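Local coordinates for fructooligosaccharide ABC transporter substrate-binding protein FusA (Streptococcus pneumoniae, PDB 5G5Z) that binds kestose, nystose and longer fructooligosaccharides, but not sucrose, and serves the FusABC-MsmK ABC transporter that imports them, at residues S12-K17 with P371-Q376; N20-L25 with T378-P383. All coordinates share one frame; numbering follows the deposited sequence.

Contact 1: residues S12-K17 with P371-Q376; sequences SPLSPK and PAELRQ. With GLC (alpha-D-glucopyranose), chain F; FRU (beta-D-fructofuranose), chain C; FRU (beta-D-fructofuranose), chain D.
Ser12 OG is held from two directions: it donates to Gln376 OE1 at 2.7 Å, in the plane of the amide and on a lone pair, and it accepts from the backbone N of Leu14 at 2.9 Å. The second bond closes an ST turn at the start of the type I beta turn from Ser12 to Ser15. The Ser12 carbonyl oxygen ties that turn together, taking both the N and the OG of Ser15, while the latter hydroxyl is also hydrogen-bonded to Ser11. A water adds a second bridge, accepting from Ser12 N and donating 2.7 Å to Gln376 O.

The Gln376 amide links Ser12 to helix 371-378. Gln376 CG sits between the backbone N and carbonyl carbon (chi1 63°), which carries the amide back along its own helix; there NE2 bonds to Ala372 O at 2.9 Å, lying above the plane of that carbonyl, whereas the helical Gln376 N arrives from the opposite face. With both ends of the amide engaged, its rotation is fixed. Leu14 lies across this side chain, CD2 3.5 Å from Gln376 CD, and Ser15 CB rests on Gln376 O.

The arrangement joins the loop after strand 4-10 to helix 371-378, a wall of the sugar pocket of this solute-binding protein. On the pocket side, Gln376 NE2 lies 3.5 Å from C6 of the glucose. Arg375, a substrate-binding residue, extends from CG to NE and sets its guanidinium under the glucose, whose C3 lies 3.4 Å above CZ. Arg375 NH1 donates to O1 and, at 2.7 Å, to O3 of the chain C fructose; NH1 and NH2 bond weakly to O3 of the chain D fructose. Arg375 NE forms a salt bridge with Glu379 OE1 and bonds to Asn339 O.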
loop_
_atom_site.group_PDB
_atom_site.type_symbol
_atom_site.label_atom_id
_atom_site.label_comp_id
_atom_site.label_asym_id
_atom_site.label_seq_id
_atom_site.Cartn_x
_atom_site.Cartn_y
_atom_site.Cartn_z
ATOM N N SER B 12 -16.428 -8.774 -9.543
ATOM C CA SER B 12 -15.864 -9.822 -8.703
ATOM C C SER B 12 -15.064 -10.828 -9.533
ATOM O O SER B 12 -15.461 -11.177 -10.653
ATOM C CB SER B 12 -16.959 -10.561 -7.944
ATOM O OG SER B 12 -16.447 -11.779 -7.424
ATOM N N PRO B 13 -13.950 -11.342 -9.003
ATOM C CA PRO B 13 -13.253 -12.438 -9.695
ATOM C C PRO B 13 -14.081 -13.713 -9.780
ATOM O O PRO B 13 -13.676 -14.640 -10.489
ATOM C CB PRO B 13 -11.977 -12.637 -8.862
ATOM C CG PRO B 13 -12.247 -12.029 -7.563
ATOM C CD PRO B 13 -13.272 -10.944 -7.757
ATOM N N LEU B 14 -15.232 -13.778 -9.107
ATOM C CA LEU B 14 -16.153 -14.901 -9.242
ATOM C C LEU B 14 -17.029 -14.791 -10.479
ATOM O O LEU B 14 -17.671 -15.776 -10.858
ATOM C CB LEU B 14 -17.059 -15.015 -8.005
ATOM C CG LEU B 14 -16.568 -15.519 -6.649
ATOM C CD1 LEU B 14 -15.460 -14.655 -6.098
ATOM C CD2 LEU B 14 -17.733 -15.552 -5.650
ATOM N N SER B 15 -17.068 -13.640 -11.100
ATOM C CA SER B 15 -17.951 -13.380 -12.223
ATOM C C SER B 15 -17.222 -13.636 -13.533
ATOM O O SER B 15 -15.991 -13.639 -13.572
ATOM C CB SER B 15 -18.450 -11.932 -12.157
ATOM O OG SER B 15 -17.412 -11.028 -12.495
ATOM N N PRO B 16 -17.942 -13.853 -14.636
ATOM C CA PRO B 16 -17.260 -14.158 -15.905
ATOM C C PRO B 16 -16.319 -13.034 -16.322
ATOM O O PRO B 16 -16.587 -11.842 -16.102
ATOM C CB PRO B 16 -18.405 -14.322 -16.909
ATOM C CG PRO B 16 -19.637 -14.504 -16.080
ATOM C CD PRO B 16 -19.405 -13.800 -14.792
ATOM N N LYS B 17 -15.199 -13.447 -16.925
ATOM C CA LYS B 17 -14.162 -12.509 -17.350
ATOM C C LYS B 17 -14.712 -11.481 -18.331
ATOM O O LYS B 17 -14.330 -10.307 -18.286
ATOM C CB LYS B 17 -12.994 -13.277 -17.974
ATOM C CG LYS B 17 -11.691 -12.493 -18.001
ATOM C CD LYS B 17 -11.156 -12.296 -16.579
ATOM C CE LYS B 17 -10.361 -10.999 -16.428
ATOM N NZ LYS B 17 -9.746 -10.899 -15.068
ATOM N N PRO B 371 -25.435 -15.491 0.238
ATOM C CA PRO B 371 -26.086 -14.522 -0.659
ATOM C C PRO B 371 -25.065 -13.784 -1.515
ATOM O O PRO B 371 -25.214 -13.694 -2.742
ATOM C CB PRO B 371 -26.805 -13.574 0.310
ATOM C CG PRO B 371 -25.939 -13.591 1.546
ATOM C CD PRO B 371 -25.369 -14.996 1.635
ATOM N N ALA B 372 -24.009 -13.301 -0.859
ATOM C CA ALA B 372 -22.967 -12.534 -1.531
ATOM C C ALA B 372 -22.319 -13.311 -2.672
ATOM O O ALA B 372 -21.815 -12.706 -3.627
ATOM C CB ALA B 372 -21.909 -12.123 -0.510
ATOM N N GLU B 373 -22.334 -14.643 -2.598
ATOM C CA GLU B 373 -21.646 -15.443 -3.608
ATOM C C GLU B 373 -22.428 -15.489 -4.917
ATOM O O GLU B 373 -21.876 -15.235 -5.991
ATOM C CB GLU B 373 -21.393 -16.849 -3.074
ATOM C CG GLU B 373 -21.098 -17.869 -4.155
ATOM C CD GLU B 373 -20.854 -19.239 -3.577
ATOM O OE1 GLU B 373 -20.293 -19.311 -2.464
ATOM O OE2 GLU B 373 -21.245 -20.232 -4.219
ATOM N N LEU B 374 -23.719 -15.795 -4.851
ATOM C CA LEU B 374 -24.544 -15.687 -6.048
ATOM C C LEU B 374 -24.654 -14.238 -6.510
ATOM O O LEU B 374 -24.732 -13.961 -7.715
ATOM C CB LEU B 374 -25.930 -16.255 -5.765
ATOM C CG LEU B 374 -26.845 -16.367 -6.984
ATOM C CD1 LEU B 374 -26.151 -17.149 -8.070
ATOM C CD2 LEU B 374 -28.141 -17.040 -6.586
ATOM N N ARG B 375 -24.675 -13.295 -5.573
ATOM C CA ARG B 375 -24.802 -11.904 -5.980
ATOM C C ARG B 375 -23.621 -11.489 -6.846
ATOM O O ARG B 375 -23.795 -10.951 -7.942
ATOM C CB ARG B 375 -24.926 -11.003 -4.760
ATOM C CG ARG B 375 -24.953 -9.534 -5.127
ATOM C CD ARG B 375 -25.036 -8.667 -3.883
ATOM N NE ARG B 375 -25.226 -7.275 -4.252
ATOM C CZ ARG B 375 -25.354 -6.279 -3.385
ATOM N NH1 ARG B 375 -25.308 -6.519 -2.079
ATOM N NH2 ARG B 375 -25.524 -5.046 -3.836
ATOM N N GLN B 376 -22.403 -11.755 -6.380
ATOM C CA GLN B 376 -21.274 -11.205 -7.100
ATOM C C GLN B 376 -21.019 -11.940 -8.405
ATOM O O GLN B 376 -20.334 -11.404 -9.279
ATOM C CB GLN B 376 -20.042 -11.175 -6.182
ATOM C CG GLN B 376 -19.534 -12.498 -5.693
ATOM C CD GLN B 376 -18.502 -12.325 -4.581
ATOM O OE1 GLN B 376 -17.332 -12.027 -4.837
ATOM N NE2 GLN B 376 -18.938 -12.505 -3.338
HETATM C C1 GLC F . -21.454 -6.140 -0.876
HETATM C C2 GLC F . -21.484 -5.437 -2.223
HETATM C C3 GLC F . -21.910 -6.363 -3.310
HETATM C C4 GLC F . -20.989 -7.507 -3.403
HETATM C C5 GLC F . -20.948 -8.223 -2.076
HETATM C C6 GLC F . -20.000 -9.378 -2.183
HETATM O O2 GLC F . -22.392 -4.315 -2.143
HETATM O O3 GLC F . -22.010 -5.688 -4.609
HETATM O O4 GLC F . -21.506 -8.444 -4.381
HETATM O O5 GLC F . -20.516 -7.289 -1.030
HETATM O O6 GLC F . -18.685 -8.930 -2.119
HETATM C C1 FRU C . -23.768 -5.233 1.007
HETATM C C2 FRU C . -23.094 -6.619 1.034
HETATM C C3 FRU C . -23.863 -7.971 0.925
HETATM C C4 FRU C . -22.768 -8.958 1.241
HETATM C C5 FRU C . -21.924 -8.272 2.003
HETATM C C6 FRU C . -20.572 -8.900 1.949
HETATM O O1 FRU C . -25.069 -5.318 0.442
HETATM O O2 FRU C . -22.777 -6.530 -0.454
HETATM O O3 FRU C . -24.415 -8.265 -0.282
HETATM O O4 FRU C . -23.236 -10.179 1.981
HETATM O O5 FRU C . -21.892 -6.792 1.387
HETATM O O6 FRU C . -19.587 -7.897 2.147
HETATM C C1 FRU D . -25.760 -3.256 1.591
HETATM C C2 FRU D . -26.171 -4.621 1.159
HETATM C C3 FRU D . -27.297 -4.682 0.474
HETATM C C4 FRU D . -27.892 -6.091 0.838
HETATM C C5 FRU D . -27.634 -6.095 2.370
HETATM C C6 FRU D . -27.501 -7.495 2.970
HETATM O O1 FRU D . -25.634 -2.356 0.493
HETATM O O3 FRU D . -27.113 -4.575 -0.963
HETATM O O4 FRU D . -29.221 -6.169 0.642
HETATM O O5 FRU D . -26.505 -5.440 2.534
HETATM O O6 FRU D . -26.986 -7.289 4.251
HETATM O O HOH W 1 -19.590 -9.088 -10.384
#

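Contact 2: residues N20-L25 with T378-P383; sequences NEKLIL and TEVGGP. With GLC (alpha-D-glucopyranose), chain F.
Lys22 NZ donates to the backbone oxygen of Glu379 at 2.6 Å, the one direct hydrogen bond between 20-25 and 378-383. The lysine chain is extended beyond CG, and its ammonium approaches nearly in line with the carbonyl (C=O...N angle 159°), tilted 16° from its plane. A water makes the other polar link: it accepts from Ile24 N, in the first turn of helix 23-32, and donates to Thr378 O at 2.9 Å.

The apolar part centres on Val380 CG2, which lies 3.6 Å from Ile24 CG2 and 3.7 Å from Leu25 CG. Helix 332-340 also packs against Ile24 and Val380. On the other branch of the isoleucine, Ile24 CD1 rests 3.5 Å from the polar Thr378 O.

Towards the ligand, Glu379 CB points away from 20-25, and the carboxylate reaches the glucose. It takes two hydroxyls of the sugar, O3 on OE1 and O4 on OE2, each at 2.7 Å. A carboxylate that accepts from two neighbouring sugar hydroxyls is a bidentate grip characteristic of carbohydrate-binding sites, here set just beyond the end of helix 371-378 in the fructooligosaccharide pocket.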
loop_
_atom_site.group_PDB
_atom_site.type_symbol
_atom_site.label_atom_id
_atom_site.label_comp_id
_atom_site.label_asym_id
_atom_site.label_seq_id
_atom_site.Cartn_x
_atom_site.Cartn_y
_atom_site.Cartn_z
ATOM N N ASN B 20 -20.228 -9.530 -20.670
ATOM C CA ASN B 20 -21.341 -9.840 -21.559
ATOM C C ASN B 20 -21.818 -11.277 -21.436
ATOM O O ASN B 20 -22.851 -11.617 -22.016
ATOM C CB ASN B 20 -20.967 -9.543 -23.012
ATOM C CG ASN B 20 -20.949 -8.046 -23.306
ATOM O OD1 ASN B 20 -21.693 -7.263 -22.684
ATOM N ND2 ASN B 20 -20.109 -7.637 -24.241
ATOM N N GLU B 21 -21.104 -12.127 -20.703
ATOM C CA GLU B 21 -21.668 -13.433 -20.377
ATOM C C GLU B 21 -22.764 -13.344 -19.324
ATOM O O GLU B 21 -23.540 -14.286 -19.178
ATOM C CB GLU B 21 -20.579 -14.382 -19.886
ATOM C CG GLU B 21 -19.455 -14.597 -20.861
ATOM C CD GLU B 21 -18.497 -15.649 -20.351
ATOM O OE1 GLU B 21 -18.889 -16.837 -20.287
ATOM O OE2 GLU B 21 -17.366 -15.281 -19.988
ATOM N N LYS B 22 -22.846 -12.246 -18.583
ATOM C CA LYS B 22 -23.877 -12.134 -17.559
ATOM C C LYS B 22 -25.258 -12.031 -18.196
ATOM O O LYS B 22 -25.442 -11.361 -19.216
ATOM C CB LYS B 22 -23.598 -10.931 -16.663
ATOM C CG LYS B 22 -22.427 -11.154 -15.725
ATOM C CD LYS B 22 -22.223 -9.946 -14.832
ATOM C CE LYS B 22 -21.200 -10.262 -13.763
ATOM N NZ LYS B 22 -20.850 -9.071 -12.967
ATOM N N LEU B 23 -26.231 -12.735 -17.605
ATOM C CA LEU B 23 -27.571 -12.743 -18.186
ATOM C C LEU B 23 -28.204 -11.357 -18.178
ATOM O O LEU B 23 -28.953 -11.015 -19.104
ATOM C CB LEU B 23 -28.461 -13.740 -17.448
ATOM C CG LEU B 23 -29.888 -13.901 -17.986
ATOM C CD1 LEU B 23 -29.884 -14.189 -19.475
ATOM C CD2 LEU B 23 -30.599 -15.009 -17.233
ATOM N N ILE B 24 -27.920 -10.545 -17.153
ATOM C CA ILE B 24 -28.481 -9.189 -17.104
ATOM C C ILE B 24 -28.039 -8.388 -18.320
ATOM O O ILE B 24 -28.833 -7.652 -18.923
ATOM C CB ILE B 24 -28.082 -8.479 -15.797
ATOM C CG1 ILE B 24 -28.938 -8.964 -14.632
ATOM C CG2 ILE B 24 -28.241 -6.954 -15.923
ATOM C CD1 ILE B 24 -28.514 -8.378 -13.305
ATOM N N LEU B 25 -26.766 -8.527 -18.704
ATOM C CA LEU B 25 -26.219 -7.729 -19.793
ATOM C C LEU B 25 -26.590 -8.286 -21.161
ATOM O O LEU B 25 -26.680 -7.521 -22.129
ATOM C CB LEU B 25 -24.700 -7.628 -19.656
ATOM C CG LEU B 25 -24.235 -6.822 -18.453
ATOM C CD1 LEU B 25 -22.698 -6.833 -18.312
ATOM C CD2 LEU B 25 -24.799 -5.398 -18.515
ATOM N N THR B 378 -23.687 -12.651 -10.413
ATOM C CA THR B 378 -24.776 -12.307 -11.320
ATOM C C THR B 378 -25.177 -10.828 -11.301
ATOM O O THR B 378 -25.870 -10.391 -12.224
ATOM C CB THR B 378 -26.017 -13.182 -11.032
ATOM O OG1 THR B 378 -26.463 -12.995 -9.681
ATOM C CG2 THR B 378 -25.703 -14.677 -11.242
ATOM N N GLU B 379 -24.754 -10.049 -10.300
ATOM C CA GLU B 379 -24.985 -8.607 -10.327
ATOM C C GLU B 379 -24.119 -7.958 -11.407
ATOM O O GLU B 379 -23.214 -8.578 -11.984
ATOM C CB GLU B 379 -24.651 -7.966 -8.975
ATOM C CG GLU B 379 -23.124 -7.767 -8.831
ATOM C CD GLU B 379 -22.649 -7.517 -7.406
ATOM O OE1 GLU B 379 -23.344 -6.803 -6.653
ATOM O OE2 GLU B 379 -21.570 -8.040 -7.035
ATOM N N VAL B 380 -24.388 -6.675 -11.645
ATOM C CA VAL B 380 -23.720 -5.855 -12.654
ATOM C C VAL B 380 -23.048 -4.644 -12.003
ATOM O O VAL B 380 -22.027 -4.144 -12.491
ATOM C CB VAL B 380 -24.742 -5.437 -13.730
ATOM C CG1 VAL B 380 -24.390 -4.127 -14.364
ATOM C CG2 VAL B 380 -24.835 -6.522 -14.804
ATOM N N GLY B 381 -23.608 -4.167 -10.888
ATOM C CA GLY B 381 -23.053 -2.985 -10.254
ATOM C C GLY B 381 -23.411 -1.740 -11.060
ATOM O O GLY B 381 -24.447 -1.677 -11.730
ATOM N N GLY B 382 -22.525 -0.743 -11.029
ATOM C CA GLY B 382 -22.735 0.461 -11.808
ATOM C C GLY B 382 -23.743 1.393 -11.155
ATOM O O GLY B 382 -24.167 1.174 -10.016
ATOM N N PRO B 383 -24.152 2.450 -11.858
ATOM C CA PRO B 383 -25.063 3.421 -11.245
ATOM C C PRO B 383 -26.485 2.900 -11.285
ATOM O O PRO B 383 -26.924 2.287 -12.263
ATOM C CB PRO B 383 -24.896 4.654 -12.130
ATOM C CG PRO B 383 -24.683 4.063 -13.481
ATOM C CD PRO B 383 -23.889 2.782 -13.271
HETATM C C1 GLC F . -21.454 -6.140 -0.876
HETATM C C2 GLC F . -21.484 -5.437 -2.223
HETATM C C3 GLC F . -21.910 -6.363 -3.310
HETATM C C4 GLC F . -20.989 -7.507 -3.403
HETATM C C5 GLC F . -20.948 -8.223 -2.076
HETATM C C6 GLC F . -20.000 -9.378 -2.183
HETATM O O2 GLC F . -22.392 -4.315 -2.143
HETATM O O3 GLC F . -22.010 -5.688 -4.609
HETATM O O4 GLC F . -21.506 -8.444 -4.381
HETATM O O5 GLC F . -20.516 -7.289 -1.030
HETATM O O6 GLC F . -18.685 -8.930 -2.119
HETATM O O HOH W 2 -26.607 -11.338 -14.884
#

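Contacts 1 and 2 lie side by side, their centres about 10 Å apart, and pair consecutive pieces of the same two chain regions: the run from strand 4-10 into helix 23-32, and helix 371-378 with the loop after it. They meet directly where Ser15 CB packs 3.6 Å from Lys22 CE and Pro16 CB lies 3.4 Å from Glu21 OE2. Both also reach the same glucose, contact 1 through Arg375 and contact 2 through Glu379, and the Arg375-Glu379 salt bridge joins them at the pocket. The fructose units are bonded further by Glu123, Trp270, Asn274 and Trp340.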